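Local structure of cell envelope-related transcriptional attenuator domain-containing protein (Eubacterium siraeum, 4OBM) at residues A[53-58]-A[172-177]; A[150-155]-A[166-171]. The protein is of uncharacterised function but belongs to the LytR-CpsA-Psr family, whose members probably act in cell-envelope assembly rather than in transcription itself. All coordinates share one frame; numbering follows the deposited sequence.

Overall arrangement
Helix 164-181 is the element common to both contacts, and it shows how one helix can pack on a sheet and on a neighbouring helix at once. In interaction 2 its segment 166-171 meets the end of helix 145-152; in interaction 1 the following turns, 172-177, lie on strand 52-58 of the central mixed sheet. Along the chain the order is 53-58, 150-155, 166-171, 172-177, so the short-range pairing falls within the span that the long-range one bridges. The two centres are about 11 Å apart, and the contacts merge: Leu-152 packs on Val-172 and Ile-173, and Leu-55 CD1 packs against the carbonyl oxygen of Ala-170. Helix 145-152 is thereby tied to the sheet through a shared helix.

Interaction 1 of 2, residues A[53-58]-A[172-177]; sequences FVLMPY and VISSFI
Leu-55 of strand 52-58 makes an apolar helix-on-sheet contact with Ile-173, Ser-174 and Ile-177 of helix 164-181, in the layered alpha/beta core of this LytR-CpsA-Psr family protein. The helix segment runs nearly antiparallel to the strand, at 155°, with the two axes 9.9 Å apart at closest approach. Strand 52-58 sits between strands 40-47 and 228-230, and Ile-44 of the former also touches both Leu-55 and Ile-177. Leu-55 holds CG anti to its own carbonyl carbon (chi1 -54°), and its forked end is directed at the helix. Both of its methyls meet the CG2 branch of Ile-173, CD1 at 3.9 Å and CD2 at 4.1 Å, the two side chains crossing at about a right angle. The other branch of Ile-173, ending in CD1, leads away from the strand. One helical turn later Ile-177 comes in more loosely, its CD1 4.3 Å from CD2 of Leu-55. Ser-174 brings a polar group into this apolar patch, and its hydroxyl is satisfied within the helix by a hydrogen bond with the carbonyl oxygen of Ala-170. Held there, Ser-174 OG rests 3.3 Å from Leu-55 CD1.

Interaction 2 of 2, residues A[150-155]-A[166-171]; sequences AYLTLP and CKLNAT
Asn-169 and Leu-152 are joined by a hydrogen bond from ND2 to the backbone O of Leu-152, 2.8 Å long and nearly straight at 164°. The donor lies in the carbonyl plane, on a lone pair, and the acceptor is close to the plane of the amide. The rest of that amide leans on the leucine, with Asn-169 OD1 3.4 Å from Leu-152 CG and Asn-169 CG 3.6 Å from Leu-152 CD1. Beside this pair, Leu-168 lies over one face of the Tyr-151 ring: its CD1 makes a CH-pi contact 4.3 Å from the centroid, almost on the normal, while its CD2 lies on the same side, 3.4 Å from Tyr-151 OH. Leu-168 CG is anti to the backbone N (chi1 -167°), a setting that carries both methyls to the tyrosine. This is helix-to-helix packing, the C-terminal end of helix 145-152 meeting helix 164-181, which also lies on the sheet in the alpha/beta core. With an alanine in place of this asparagine, the Leu-152 carbonyl would probably lose its side-chain donor and a gap open beside the leucine. Further out, Phe-143 meets the Tyr-151 ring, and Tyr-157 hydrogen-bonds through OH with Tyr-151 O while touching Leu-168.

Interaction 1 of 2, residues A[53-58]-A[172-177]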
ATOM      1  N   PHE A  53      -0.751   8.925  -4.816  1.00 28.16           N
ATOM      2  CA  PHE A  53      -0.319   7.881  -3.905  1.00 26.40           C
ATOM      3  C   PHE A  53       0.108   6.703  -4.784  1.00 29.94           C
ATOM      4  O   PHE A  53      -0.697   6.241  -5.584  1.00 30.47           O
ATOM      5  CB  PHE A  53      -1.457   7.519  -2.930  1.00 26.46           C
ATOM      6  CG  PHE A  53      -1.810   8.624  -1.964  1.00 27.16           C
ATOM      7  CD1 PHE A  53      -1.159   8.732  -0.733  1.00 29.45           C
ATOM      8  CD2 PHE A  53      -2.809   9.547  -2.268  1.00 28.09           C
ATOM      9  CE1 PHE A  53      -1.507   9.742   0.176  1.00 30.13           C
ATOM     10  CE2 PHE A  53      -3.140  10.570  -1.364  1.00 30.69           C
ATOM     11  CZ  PHE A  53      -2.494  10.654  -0.143  1.00 28.19           C
ATOM     12  N   VAL A  54       1.388   6.292  -4.718  1.00 25.86           N
ATOM     13  CA  VAL A  54       1.933   5.200  -5.546  1.00 25.04           C
ATOM     14  C   VAL A  54       2.005   3.931  -4.700  1.00 29.45           C
ATOM     15  O   VAL A  54       2.655   3.918  -3.649  1.00 29.59           O
ATOM     16  CB  VAL A  54       3.311   5.554  -6.169  1.00 28.97           C
ATOM     17  CG1 VAL A  54       3.816   4.437  -7.088  1.00 28.48           C
ATOM     18  CG2 VAL A  54       3.248   6.879  -6.925  1.00 29.60           C
ATOM     19  N   LEU A  55       1.353   2.870  -5.156  1.00 25.28           N
ATOM     20  CA  LEU A  55       1.398   1.598  -4.434  1.00 24.71           C
ATOM     21  C   LEU A  55       2.368   0.658  -5.108  1.00 25.62           C
ATOM     22  O   LEU A  55       2.415   0.621  -6.327  1.00 27.61           O
ATOM     23  CB  LEU A  55       0.013   0.928  -4.336  1.00 24.92           C
ATOM     24  CG  LEU A  55      -1.145   1.755  -3.761  1.00 29.51           C
ATOM     25  CD1 LEU A  55      -2.474   1.266  -4.311  1.00 28.64           C
ATOM     26  CD2 LEU A  55      -1.157   1.693  -2.243  1.00 31.56           C
HETATM   27  N   MSE A  56       3.149  -0.091  -4.322  1.00 18.71           N
HETATM   28  CA  MSE A  56       4.094  -1.094  -4.826  1.00 16.17           C
HETATM   29  C   MSE A  56       3.951  -2.363  -4.042  1.00 21.90           C
HETATM   30  O   MSE A  56       4.478  -2.425  -2.935  1.00 22.00           O
HETATM   31  CB  MSE A  56       5.560  -0.620  -4.784  1.00 16.48           C
HETATM   32  CG  MSE A  56       5.899   0.173  -5.987  1.00 22.97           C
HETATM   33 SE   MSE A  56       7.711   0.732  -6.025  0.75 27.39          SE
HETATM   34  CE  MSE A  56       8.587  -0.856  -6.304  1.00 25.01           C
ATOM     35  N   PRO A  57       3.287  -3.392  -4.597  1.00 20.81           N
ATOM     36  CA  PRO A  57       3.157  -4.647  -3.860  1.00 21.24           C
ATOM     37  C   PRO A  57       4.349  -5.573  -4.147  1.00 27.03           C
ATOM     38  O   PRO A  57       5.046  -5.424  -5.146  1.00 28.58           O
ATOM     39  CB  PRO A  57       1.833  -5.216  -4.389  1.00 22.55           C
ATOM     40  CG  PRO A  57       1.782  -4.736  -5.807  1.00 26.99           C
ATOM     41  CD  PRO A  57       2.629  -3.486  -5.925  1.00 22.95           C
ATOM     42  N   TYR A  58       4.589  -6.508  -3.246  1.00 22.81           N
ATOM     43  CA  TYR A  58       5.693  -7.466  -3.312  1.00 22.62           C
ATOM     44  C   TYR A  58       5.195  -8.814  -2.869  1.00 25.95           C
ATOM     45  O   TYR A  58       4.458  -8.872  -1.886  1.00 25.77           O
ATOM     46  CB  TYR A  58       6.840  -7.023  -2.370  1.00 22.87           C
ATOM     47  CG  TYR A  58       7.514  -5.736  -2.775  1.00 23.37           C
ATOM     48  CD1 TYR A  58       7.040  -4.508  -2.326  1.00 23.69           C
ATOM     49  CD2 TYR A  58       8.675  -5.747  -3.543  1.00 25.06           C
ATOM     50  CE1 TYR A  58       7.635  -3.314  -2.729  1.00 21.52           C
ATOM     51  CE2 TYR A  58       9.309  -4.561  -3.906  1.00 26.11           C
ATOM     52  CZ  TYR A  58       8.774  -3.346  -3.511  1.00 27.11           C
ATOM     53  OH  TYR A  58       9.439  -2.185  -3.804  1.00 26.29           O
ATOM     54  N   VAL A 172      -7.393  -3.157  -6.494  1.00 24.57           N
ATOM     55  CA  VAL A 172      -8.489  -3.121  -5.519  1.00 24.83           C
ATOM     56  C   VAL A 172      -8.213  -2.028  -4.443  1.00 28.18           C
ATOM     57  O   VAL A 172      -9.121  -1.265  -4.109  1.00 27.66           O
ATOM     58  CB  VAL A 172      -8.702  -4.538  -4.913  1.00 28.30           C
ATOM     59  CG1 VAL A 172      -9.589  -4.509  -3.681  1.00 27.33           C
ATOM     60  CG2 VAL A 172      -9.271  -5.489  -5.955  1.00 28.69           C
ATOM     61  N   ILE A 173      -6.966  -1.928  -3.946  1.00 24.05           N
ATOM     62  CA  ILE A 173      -6.602  -0.914  -2.946  1.00 23.43           C
ATOM     63  C   ILE A 173      -6.636   0.490  -3.584  1.00 27.87           C
ATOM     64  O   ILE A 173      -7.081   1.434  -2.915  1.00 28.42           O
ATOM     65  CB  ILE A 173      -5.250  -1.251  -2.213  1.00 25.65           C
ATOM     66  CG1 ILE A 173      -5.380  -2.539  -1.355  1.00 24.37           C
ATOM     67  CG2 ILE A 173      -4.694  -0.077  -1.367  1.00 27.25           C
ATOM     68  CD1 ILE A 173      -6.600  -2.625  -0.353  1.00 24.63           C
ATOM     69  N   SER A 174      -6.233   0.620  -4.874  1.00 24.53           N
ATOM     70  CA  SER A 174      -6.297   1.888  -5.617  1.00 23.88           C
ATOM     71  C   SER A 174      -7.739   2.377  -5.704  1.00 29.02           C
ATOM     72  O   SER A 174      -8.026   3.553  -5.462  1.00 28.17           O
ATOM     73  CB  SER A 174      -5.729   1.720  -7.021  1.00 25.62           C
ATOM     74  OG  SER A 174      -4.315   1.785  -7.013  1.00 31.39           O
ATOM     75  N   SER A 175      -8.649   1.444  -6.025  1.00 27.29           N
ATOM     76  CA  SER A 175     -10.083   1.688  -6.144  1.00 27.06           C
ATOM     77  C   SER A 175     -10.672   2.106  -4.793  1.00 29.71           C
ATOM     78  O   SER A 175     -11.453   3.047  -4.747  1.00 29.97           O
ATOM     79  CB  SER A 175     -10.784   0.446  -6.681  1.00 29.42           C
ATOM     80  OG  SER A 175     -10.398   0.162  -8.013  1.00 33.23           O
ATOM     81  N   PHE A 176     -10.265   1.440  -3.706  1.00 26.03           N
ATOM     82  CA  PHE A 176     -10.679   1.733  -2.319  1.00 26.15           C
ATOM     83  C   PHE A 176     -10.283   3.164  -1.891  1.00 30.42           C
ATOM     84  O   PHE A 176     -11.085   3.852  -1.260  1.00 29.49           O
ATOM     85  CB  PHE A 176     -10.070   0.688  -1.345  1.00 27.20           C
ATOM     86  CG  PHE A 176     -10.270   0.990   0.124  1.00 27.82           C
ATOM     87  CD1 PHE A 176     -11.534   0.907   0.704  1.00 29.99           C
ATOM     88  CD2 PHE A 176      -9.196   1.364   0.926  1.00 27.40           C
ATOM     89  CE1 PHE A 176     -11.722   1.214   2.059  1.00 30.35           C
ATOM     90  CE2 PHE A 176      -9.390   1.680   2.273  1.00 30.07           C
ATOM     91  CZ  PHE A 176     -10.648   1.592   2.833  1.00 28.21           C
ATOM     92  N   ILE A 177      -9.057   3.605  -2.255  1.00 28.24           N
ATOM     93  CA  ILE A 177      -8.537   4.936  -1.929  1.00 27.69           C
ATOM     94  C   ILE A 177      -9.272   6.012  -2.753  1.00 32.86           C
ATOM     95  O   ILE A 177      -9.646   7.042  -2.203  1.00 32.06           O
ATOM     96  CB  ILE A 177      -6.990   5.027  -2.096  1.00 30.09           C
ATOM     97  CG1 ILE A 177      -6.267   4.158  -1.025  1.00 29.61           C
ATOM     98  CG2 ILE A 177      -6.500   6.498  -2.031  1.00 29.37           C
ATOM     99  CD1 ILE A 177      -4.796   3.775  -1.348  1.00 34.31           C
TER

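Interaction 2 of 2, residues A[150-155]-A[166-171]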
ATOM      1  N   ALA A 150     -11.930 -11.121   1.703  1.00 25.33           N
ATOM      2  CA  ALA A 150     -11.898 -12.460   1.081  1.00 24.65           C
ATOM      3  C   ALA A 150     -11.394 -12.421  -0.377  1.00 28.98           C
ATOM      4  O   ALA A 150     -10.574 -13.256  -0.767  1.00 27.78           O
ATOM      5  CB  ALA A 150     -13.273 -13.103   1.142  1.00 25.21           C
ATOM      6  N   TYR A 151     -11.850 -11.435  -1.160  1.00 26.59           N
ATOM      7  CA  TYR A 151     -11.408 -11.237  -2.553  1.00 25.97           C
ATOM      8  C   TYR A 151      -9.901 -10.937  -2.615  1.00 27.32           C
ATOM      9  O   TYR A 151      -9.184 -11.516  -3.414  1.00 26.40           O
ATOM     10  CB  TYR A 151     -12.218 -10.084  -3.224  1.00 26.68           C
ATOM     11  CG  TYR A 151     -11.989  -9.871  -4.716  1.00 28.10           C
ATOM     12  CD1 TYR A 151     -11.692 -10.940  -5.561  1.00 30.20           C
ATOM     13  CD2 TYR A 151     -12.145  -8.610  -5.292  1.00 28.75           C
ATOM     14  CE1 TYR A 151     -11.513 -10.755  -6.931  1.00 31.00           C
ATOM     15  CE2 TYR A 151     -11.976  -8.415  -6.665  1.00 29.63           C
ATOM     16  CZ  TYR A 151     -11.652  -9.490  -7.480  1.00 36.55           C
ATOM     17  OH  TYR A 151     -11.470  -9.315  -8.829  1.00 37.82           O
ATOM     18  N   LEU A 152      -9.442 -10.042  -1.753  1.00 24.68           N
ATOM     19  CA  LEU A 152      -8.081  -9.541  -1.681  1.00 24.37           C
ATOM     20  C   LEU A 152      -7.048 -10.597  -1.241  1.00 23.84           C
ATOM     21  O   LEU A 152      -5.873 -10.497  -1.628  1.00 19.44           O
ATOM     22  CB  LEU A 152      -8.084  -8.367  -0.694  1.00 25.07           C
ATOM     23  CG  LEU A 152      -6.980  -7.317  -0.826  1.00 32.09           C
ATOM     24  CD1 LEU A 152      -7.084  -6.552  -2.141  1.00 31.58           C
ATOM     25  CD2 LEU A 152      -7.010  -6.348   0.368  1.00 39.23           C
ATOM     26  N   THR A 153      -7.485 -11.577  -0.421  1.00 19.72           N
ATOM     27  CA  THR A 153      -6.627 -12.579   0.178  1.00 20.74           C
ATOM     28  C   THR A 153      -6.816 -14.022  -0.369  1.00 27.86           C
ATOM     29  O   THR A 153      -6.338 -14.959   0.282  1.00 28.55           O
ATOM     30  CB  THR A 153      -6.813 -12.573   1.710  1.00 29.20           C
ATOM     31  OG1 THR A 153      -8.149 -12.936   2.024  1.00 28.18           O
ATOM     32  CG2 THR A 153      -6.488 -11.230   2.330  1.00 28.22           C
ATOM     33  N   LEU A 154      -7.447 -14.209  -1.558  1.00 24.96           N
ATOM     34  CA  LEU A 154      -7.599 -15.548  -2.134  1.00 25.60           C
ATOM     35  C   LEU A 154      -6.238 -16.191  -2.403  1.00 31.57           C
ATOM     36  O   LEU A 154      -5.378 -15.584  -3.057  1.00 30.18           O
ATOM     37  CB  LEU A 154      -8.414 -15.540  -3.429  1.00 26.18           C
ATOM     38  CG  LEU A 154      -9.920 -15.489  -3.329  1.00 31.59           C
ATOM     39  CD1 LEU A 154     -10.497 -15.145  -4.678  1.00 32.27           C
ATOM     40  CD2 LEU A 154     -10.499 -16.801  -2.799  1.00 32.64           C
ATOM     41  N   PRO A 155      -6.041 -17.437  -1.936  1.00 31.34           N
ATOM     42  CA  PRO A 155      -4.743 -18.106  -2.148  1.00 32.31           C
ATOM     43  C   PRO A 155      -4.481 -18.461  -3.621  1.00 39.15           C
ATOM     44  O   PRO A 155      -3.326 -18.676  -4.003  1.00 39.54           O
ATOM     45  CB  PRO A 155      -4.854 -19.367  -1.279  1.00 34.27           C
ATOM     46  CG  PRO A 155      -6.015 -19.110  -0.333  1.00 37.71           C
ATOM     47  CD  PRO A 155      -6.955 -18.275  -1.133  1.00 33.05           C
ATOM     48  N   CYS A 166      -0.668  -9.601  -6.569  1.00 28.16           N
ATOM     49  CA  CYS A 166      -0.081  -8.270  -6.395  1.00 28.17           C
ATOM     50  C   CYS A 166      -0.846  -7.247  -7.224  1.00 30.54           C
ATOM     51  O   CYS A 166      -1.130  -6.155  -6.739  1.00 29.73           O
ATOM     52  CB  CYS A 166       1.398  -8.284  -6.776  1.00 28.84           C
ATOM     53  SG  CYS A 166       2.441  -9.232  -5.647  1.00 33.10           S
ATOM     54  N   LYS A 167      -1.133  -7.604  -8.492  1.00 27.06           N
ATOM     55  CA  LYS A 167      -1.859  -6.801  -9.468  1.00 26.18           C
ATOM     56  C   LYS A 167      -3.279  -6.553  -8.974  1.00 28.76           C
ATOM     57  O   LYS A 167      -3.750  -5.426  -9.035  1.00 28.50           O
ATOM     58  CB  LYS A 167      -1.856  -7.486 -10.851  1.00 28.36           C
ATOM     59  CG  LYS A 167      -0.517  -7.391 -11.546  1.00 29.03           C
ATOM     60  CD  LYS A 167      -0.343  -8.398 -12.668  1.00 33.35           C
ATOM     61  CE  LYS A 167       1.002  -8.214 -13.341  1.00 36.35           C
ATOM     62  NZ  LYS A 167       1.108  -9.001 -14.602  1.00 44.83           N
ATOM     63  N   LEU A 168      -3.931  -7.594  -8.428  1.00 25.68           N
ATOM     64  CA  LEU A 168      -5.286  -7.513  -7.881  1.00 25.21           C
ATOM     65  C   LEU A 168      -5.286  -6.616  -6.653  1.00 28.39           C
ATOM     66  O   LEU A 168      -6.097  -5.695  -6.572  1.00 27.98           O
ATOM     67  CB  LEU A 168      -5.805  -8.941  -7.539  1.00 25.29           C
ATOM     68  CG  LEU A 168      -7.301  -9.164  -7.244  1.00 29.50           C
ATOM     69  CD1 LEU A 168      -7.632  -8.965  -5.773  1.00 29.40           C
ATOM     70  CD2 LEU A 168      -8.218  -8.414  -8.232  1.00 30.39           C
ATOM     71  N   ASN A 169      -4.338  -6.851  -5.715  1.00 24.35           N
ATOM     72  CA  ASN A 169      -4.231  -6.047  -4.514  1.00 23.53           C
ATOM     73  C   ASN A 169      -3.953  -4.573  -4.856  1.00 28.45           C
ATOM     74  O   ASN A 169      -4.645  -3.695  -4.324  1.00 27.69           O
ATOM     75  CB  ASN A 169      -3.172  -6.628  -3.585  1.00 24.90           C
ATOM     76  CG  ASN A 169      -3.701  -7.700  -2.657  1.00 34.63           C
ATOM     77  OD1 ASN A 169      -3.644  -7.557  -1.441  1.00 33.03           O
ATOM     78  ND2 ASN A 169      -4.291  -8.768  -3.193  1.00 17.89           N
ATOM     79  N   ALA A 170      -3.006  -4.294  -5.786  1.00 25.49           N
ATOM     80  CA  ALA A 170      -2.699  -2.913  -6.196  1.00 25.63           C
ATOM     81  C   ALA A 170      -3.958  -2.164  -6.687  1.00 30.81           C
ATOM     82  O   ALA A 170      -4.252  -1.070  -6.209  1.00 31.57           O
ATOM     83  CB  ALA A 170      -1.629  -2.912  -7.283  1.00 26.48           C
ATOM     84  N   THR A 171      -4.713  -2.802  -7.590  1.00 26.83           N
ATOM     85  CA  THR A 171      -5.906  -2.318  -8.264  1.00 26.55           C
ATOM     86  C   THR A 171      -7.062  -2.123  -7.283  1.00 29.22           C
ATOM     87  O   THR A 171      -7.675  -1.066  -7.289  1.00 29.39           O
ATOM     88  CB  THR A 171      -6.269  -3.339  -9.372  1.00 36.26           C
ATOM     89  OG1 THR A 171      -5.187  -3.416 -10.296  1.00 38.10           O
ATOM     90  CG2 THR A 171      -7.543  -2.984 -10.113  1.00 38.29           C
TER